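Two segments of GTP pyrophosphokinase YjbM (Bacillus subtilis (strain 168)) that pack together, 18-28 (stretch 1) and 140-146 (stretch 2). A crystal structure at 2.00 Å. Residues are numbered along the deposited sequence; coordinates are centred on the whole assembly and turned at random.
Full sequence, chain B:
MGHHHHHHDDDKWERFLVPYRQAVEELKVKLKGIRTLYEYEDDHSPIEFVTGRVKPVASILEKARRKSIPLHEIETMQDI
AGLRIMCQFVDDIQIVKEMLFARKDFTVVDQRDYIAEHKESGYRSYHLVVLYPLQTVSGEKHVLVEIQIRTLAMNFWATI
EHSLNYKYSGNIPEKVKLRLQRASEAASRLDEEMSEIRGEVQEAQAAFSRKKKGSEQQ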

ATOM      1  N   VAL B  18       1.095 -15.421  12.413  1.00 37.68           N
ATOM      2  CA  VAL B  18       2.102 -14.676  11.652  1.00 37.06           C
ATOM      3  C   VAL B  18       2.419 -15.323  10.288  1.00 31.52           C
ATOM      4  O   VAL B  18       2.375 -14.635   9.264  1.00 34.12           O
ATOM      5  N   PRO B  19       2.701 -16.639  10.256  1.00 30.45           N
ATOM      6  CA  PRO B  19       2.977 -17.223   8.933  1.00 34.39           C
ATOM      7  C   PRO B  19       1.781 -17.157   7.982  1.00 36.19           C
ATOM      8  O   PRO B  19       1.976 -17.029   6.772  1.00 28.06           O
ATOM      9  N   TYR B  20       0.572 -17.283   8.522  1.00 27.53           N
ATOM     10  CA  TYR B  20      -0.628 -17.233   7.690  1.00 28.95           C
ATOM     11  C   TYR B  20      -0.773 -15.859   7.068  1.00 30.50           C
ATOM     12  O   TYR B  20      -1.099 -15.736   5.882  1.00 25.71           O
ATOM     13  N   ARG B  21      -0.550 -14.817   7.866  1.00 27.02           N
ATOM     14  CA  ARG B  21      -0.606 -13.453   7.342  1.00 30.30           C
ATOM     15  C   ARG B  21       0.431 -13.188   6.263  1.00 29.16           C
ATOM     16  O   ARG B  21       0.150 -12.505   5.270  1.00 23.99           O
ATOM     17  N   GLN B  22       1.641 -13.694   6.469  1.00 25.41           N
ATOM     18  CA  GLN B  22       2.709 -13.486   5.497  1.00 28.38           C
ATOM     19  C   GLN B  22       2.405 -14.270   4.200  1.00 19.25           C
ATOM     20  O   GLN B  22       2.616 -13.773   3.099  1.00 25.05           O
ATOM     21  N   ALA B  23       1.881 -15.477   4.324  1.00 19.15           N
ATOM     22  CA  ALA B  23       1.497 -16.226   3.120  1.00 21.47           C
ATOM     23  C   ALA B  23       0.465 -15.457   2.297  1.00 28.11           C
ATOM     24  O   ALA B  23       0.569 -15.350   1.066  1.00 26.56           O
ATOM     25  N   VAL B  24      -0.541 -14.925   2.980  1.00 24.37           N
ATOM     26  CA  VAL B  24      -1.557 -14.104   2.310  1.00 19.99           C
ATOM     27  C   VAL B  24      -0.955 -12.880   1.625  1.00 22.08           C
ATOM     28  O   VAL B  24      -1.270 -12.598   0.466  1.00 23.50           O
ATOM     29  N   GLU B  25      -0.066 -12.147   2.300  1.00 23.84           N
ATOM     30  CA  GLU B  25       0.518 -10.964   1.644  1.00 24.29           C
ATOM     31  C   GLU B  25       1.370 -11.328   0.418  1.00 21.52           C
ATOM     32  O   GLU B  25       1.419 -10.578  -0.585  1.00 22.35           O
ATOM     33  N   GLU B  26       2.090 -12.443   0.501  1.00 21.91           N
ATOM     34  CA  GLU B  26       2.916 -12.863  -0.634  1.00 21.03           C
ATOM     35  C   GLU B  26       2.036 -13.262  -1.811  1.00 24.84           C
ATOM     36  O   GLU B  26       2.281 -12.860  -2.936  1.00 24.25           O
ATOM     37  N   LEU B  27       0.996 -14.036  -1.539  1.00 22.41           N
ATOM     38  CA  LEU B  27       0.084 -14.473  -2.583  1.00 24.26           C
ATOM     39  C   LEU B  27      -0.730 -13.323  -3.162  1.00 22.69           C
ATOM     40  O   LEU B  27      -1.058 -13.338  -4.344  1.00 23.48           O
ATOM     41  N   LYS B  28      -1.070 -12.325  -2.348  1.00 22.94           N
ATOM     42  CA  LYS B  28      -1.764 -11.152  -2.900  1.00 24.97           C
ATOM     43  C   LYS B  28      -0.947 -10.452  -3.970  1.00 30.46           C
ATOM     44  O   LYS B  28      -1.461 -10.136  -5.044  1.00 24.49           O
ATOM     45  N   GLU B 140      11.656 -23.594   6.216  1.00 39.99           N
ATOM     46  CA  GLU B 140      10.382 -23.613   5.501  1.00 50.04           C
ATOM     47  C   GLU B 140       9.205 -24.025   6.375  1.00 45.80           C
ATOM     48  O   GLU B 140       9.319 -24.902   7.227  1.00 43.31           O
ATOM     49  N   LYS B 141       8.059 -23.418   6.113  1.00 43.86           N
ATOM     50  CA  LYS B 141       6.797 -23.835   6.709  1.00 41.96           C
ATOM     51  C   LYS B 141       5.742 -23.907   5.622  1.00 37.58           C
ATOM     52  O   LYS B 141       5.488 -22.920   4.927  1.00 41.69           O
ATOM     53  N   HIS B 142       5.138 -25.075   5.449  1.00 36.56           N
ATOM     54  CA  HIS B 142       4.073 -25.206   4.467  1.00 42.27           C
ATOM     55  C   HIS B 142       2.736 -24.813   5.092  1.00 42.31           C
ATOM     56  O   HIS B 142       2.327 -25.374   6.105  1.00 42.83           O
ATOM     57  N   VAL B 143       2.078 -23.807   4.521  1.00 34.92           N
ATOM     58  CA  VAL B 143       0.786 -23.382   5.061  1.00 33.04           C
ATOM     59  C   VAL B 143      -0.335 -23.541   4.042  1.00 33.67           C
ATOM     60  O   VAL B 143      -0.152 -23.338   2.835  1.00 25.92           O
ATOM     61  N   LEU B 144      -1.493 -23.947   4.553  1.00 29.44           N
ATOM     62  CA  LEU B 144      -2.690 -24.111   3.746  1.00 27.09           C
ATOM     63  C   LEU B 144      -3.320 -22.756   3.532  1.00 31.39           C
ATOM     64  O   LEU B 144      -3.419 -21.956   4.465  1.00 31.44           O
ATOM     65  N   VAL B 145      -3.695 -22.485   2.288  1.00 28.72           N
ATOM     66  CA  VAL B 145      -4.352 -21.236   1.934  1.00 23.08           C
ATOM     67  C   VAL B 145      -5.532 -21.553   1.038  1.00 29.31           C
ATOM     68  O   VAL B 145      -5.364 -22.208   0.004  1.00 29.63           O
ATOM     69  N   GLU B 146      -6.718 -21.098   1.422  1.00 28.53           N
ATOM     70  CA  GLU B 146      -7.885 -21.280   0.561  1.00 33.62           C
ATOM     71  C   GLU B 146      -7.952 -20.158  -0.471  1.00 34.03           C
ATOM     72  O   GLU B 146      -7.805 -18.988  -0.135  1.00 31.39           O
TER

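Which side chains fill the space between the helix and the strand? The two axes cross at 66° and come within 9.1 Å. From the helix, Pro19, Ala23 and Leu27 point toward the strand, each four residues after the last. Lys141, Val143 and Val145 answer from the strand, where alternate residues share a face.

How do the bumps fit the hollows at the centre? Ala23 carries just a methyl, and this leaves a shallow place on the helix between Pro19 and Leu27. Val143, with chi1 at -49° (m), fits here: its CG2 lies 3.5 Å from Ala23 CB, and its CG1 reaches Pro19 CB at 4.3 Å. Val145, in the t rotamer, takes the next step along the helix. Its CG2 sits 4.2 Å from Ala23 CB and 3.9 Å from Leu27 CD1, so one methyl fills the gap between the small residue and the large one; Val145 CG1 also lies 3.9 Å from Leu27 CD1. Leu27 adopts m, t.

What does Tyr20 add from the flank? Its CA-to-CB bond points sideways, but with chi1 at -70° (m) the ring extends nearer to the strand. Tyr20 CE1 comes 4.4 Å from Val143 CB and 4.1 Å from Leu144 O, the carbonyl lying at the ring edge, near its plane. This is packing against backbone as well as side chain.

Where do polar groups join the contact? No direct hydrogen bond crosses between the stretches. Lys141 starts out extended, t at chi1 and chi2, and lays its aliphatic part over the proline, with Lys141 CD 3.8 Å from Pro19 CB. A water links its far end to the tyrosine: it accepts from Lys141 NZ at 2.7 Å and donates to Tyr20 OH at 2.9 Å.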

ATOM      1  CB  VAL B  18       3.415 -14.508  12.453  1.00 43.46           C
ATOM      2  CG1 VAL B  18       4.538 -14.118  11.532  1.00 43.94           C
ATOM      3  CG2 VAL B  18       3.251 -13.460  13.551  1.00 52.19           C
ATOM      4  CB  PRO B  19       3.294 -18.689   9.240  1.00 35.08           C
ATOM      5  CG  PRO B  19       3.572 -18.738  10.698  1.00 44.35           C
ATOM      6  CD  PRO B  19       2.785 -17.652  11.322  1.00 37.88           C
ATOM      7  CB  TYR B  20      -1.875 -17.575   8.509  1.00 27.22           C
ATOM      8  CG  TYR B  20      -1.915 -19.025   8.896  1.00 30.88           C
ATOM      9  CD1 TYR B  20      -2.454 -19.980   8.034  1.00 31.14           C
ATOM     10  CD2 TYR B  20      -1.376 -19.460  10.108  1.00 24.32           C
ATOM     11  CE1 TYR B  20      -2.486 -21.318   8.381  1.00 39.27           C
ATOM     12  CE2 TYR B  20      -1.407 -20.790  10.460  1.00 37.36           C
ATOM     13  CZ  TYR B  20      -1.957 -21.716   9.596  1.00 45.00           C
ATOM     14  OH  TYR B  20      -1.978 -23.042   9.946  1.00 51.80           O
ATOM     15  CB  ARG B  21      -0.440 -12.426   8.467  1.00 38.61           C
ATOM     16  CG  ARG B  21      -1.615 -12.379   9.395  1.00 44.52           C
ATOM     17  CD  ARG B  21      -1.531 -11.214  10.363  1.00 46.72           C
ATOM     18  NE  ARG B  21      -2.597 -11.346  11.343  1.00 58.52           N
ATOM     19  CZ  ARG B  21      -2.418 -11.726  12.601  1.00 74.32           C
ATOM     20  NH1 ARG B  21      -1.199 -11.996  13.056  1.00 73.15           N
ATOM     21  NH2 ARG B  21      -3.466 -11.825  13.409  1.00 84.69           N
ATOM     22  CB  GLN B  22       4.065 -13.890   6.100  1.00 26.12           C
ATOM     23  CG  GLN B  22       5.278 -13.689   5.159  1.00 25.77           C
ATOM     24  CD  GLN B  22       5.529 -12.242   4.771  1.00 32.44           C
ATOM     25  OE1 GLN B  22       5.143 -11.316   5.484  1.00 31.22           O
ATOM     26  NE2 GLN B  22       6.191 -12.040   3.636  1.00 24.33           N
ATOM     27  CB  ALA B  23       0.957 -17.587   3.495  1.00 27.01           C
ATOM     28  CB  VAL B  24      -2.660 -13.685   3.314  1.00 23.95           C
ATOM     29  CG1 VAL B  24      -3.586 -12.627   2.708  1.00 26.43           C
ATOM     30  CG2 VAL B  24      -3.450 -14.921   3.731  1.00 24.62           C
ATOM     31  CB  GLU B  25       1.382 -10.150   2.622  1.00 30.01           C
ATOM     32  CG  GLU B  25       0.592  -9.478   3.746  1.00 34.69           C
ATOM     33  CD  GLU B  25      -0.645  -8.729   3.250  1.00 38.06           C
ATOM     34  OE1 GLU B  25      -0.549  -7.927   2.302  1.00 40.28           O
ATOM     35  OE2 GLU B  25      -1.727  -8.943   3.822  1.00 49.37           O
ATOM     36  CB  GLU B  26       3.848 -14.007  -0.234  1.00 22.88           C
ATOM     37  CG  GLU B  26       4.945 -13.536   0.749  1.00 24.72           C
ATOM     38  CD  GLU B  26       5.985 -14.591   1.083  1.00 32.91           C
ATOM     39  OE1 GLU B  26       6.080 -15.613   0.361  1.00 29.20           O
ATOM     40  OE2 GLU B  26       6.716 -14.386   2.083  1.00 26.75           O
ATOM     41  CB  LEU B  27      -0.837 -15.569  -2.052  1.00 24.57           C
ATOM     42  CG  LEU B  27      -0.169 -16.941  -1.979  1.00 26.90           C
ATOM     43  CD1 LEU B  27      -1.032 -17.889  -1.152  1.00 25.11           C
ATOM     44  CD2 LEU B  27       0.062 -17.503  -3.381  1.00 32.38           C
ATOM     45  CB  LYS B  28      -2.115 -10.144  -1.794  1.00 22.33           C
ATOM     46  CG  LYS B  28      -3.419 -10.514  -1.086  1.00 34.23           C
ATOM     47  CD  LYS B  28      -3.591  -9.775   0.235  1.00 42.99           C
ATOM     48  CE  LYS B  28      -3.656  -8.279   0.074  1.00 50.11           C
ATOM     49  NZ  LYS B  28      -3.942  -7.679   1.413  1.00 49.20           N
ATOM     50  CB  GLU B 140      10.451 -24.564   4.310  1.00 51.80           C
ATOM     51  CG  GLU B 140      11.094 -23.976   3.087  1.00 56.23           C
ATOM     52  CD  GLU B 140      10.831 -24.804   1.854  1.00 51.57           C
ATOM     53  OE1 GLU B 140      10.789 -26.048   1.970  1.00 65.22           O
ATOM     54  OE2 GLU B 140      10.652 -24.216   0.772  1.00 46.65           O
ATOM     55  CB  LYS B 141       6.365 -22.871   7.816  1.00 50.47           C
ATOM     56  CG  LYS B 141       5.061 -23.258   8.506  1.00 58.65           C
ATOM     57  CD  LYS B 141       4.666 -22.217   9.543  1.00 62.54           C
ATOM     58  CE  LYS B 141       4.110 -22.850  10.813  1.00 68.92           C
ATOM     59  NZ  LYS B 141       3.143 -23.949  10.532  1.00 70.31           N
ATOM     60  CB  HIS B 142       4.028 -26.626   3.904  1.00 43.01           C
ATOM     61  CG  HIS B 142       5.235 -26.980   3.094  1.00 48.31           C
ATOM     62  ND1 HIS B 142       6.457 -27.272   3.664  1.00 53.68           N
ATOM     63  CD2 HIS B 142       5.427 -27.036   1.754  1.00 52.14           C
ATOM     64  CE1 HIS B 142       7.338 -27.519   2.715  1.00 57.62           C
ATOM     65  NE2 HIS B 142       6.739 -27.378   1.543  1.00 59.59           N
ATOM     66  CB  VAL B 143       0.812 -21.918   5.578  1.00 45.19           C
ATOM     67  CG1 VAL B 143       2.012 -21.691   6.487  1.00 54.66           C
ATOM     68  CG2 VAL B 143       0.824 -20.955   4.448  1.00 41.78           C
ATOM     69  CB  LEU B 144      -3.680 -25.052   4.421  1.00 32.62           C
ATOM     70  CG  LEU B 144      -3.217 -26.493   4.502  1.00 35.67           C
ATOM     71  CD1 LEU B 144      -4.110 -27.280   5.447  1.00 45.06           C
ATOM     72  CD2 LEU B 144      -3.237 -27.075   3.094  1.00 36.90           C
ATOM     73  CB  VAL B 145      -3.418 -20.272   1.180  1.00 20.65           C
ATOM     74  CG1 VAL B 145      -4.135 -18.969   0.885  1.00 27.45           C
ATOM     75  CG2 VAL B 145      -2.107 -20.025   1.982  1.00 26.72           C
ATOM     76  CB  GLU B 146      -9.176 -21.293   1.370  1.00 30.39           C
ATOM     77  CG  GLU B 146     -10.415 -21.458   0.495  1.00 33.20           C
ATOM     78  CD  GLU B 146     -11.700 -21.223   1.278  1.00 45.81           C
ATOM     79  OE1 GLU B 146     -12.109 -20.045   1.392  1.00 51.81           O
ATOM     80  OE2 GLU B 146     -12.275 -22.202   1.795  1.00 55.80           O
TER
HETATM   81  O   HOH W   1       0.560 -23.828  11.135  1.00 55.26           O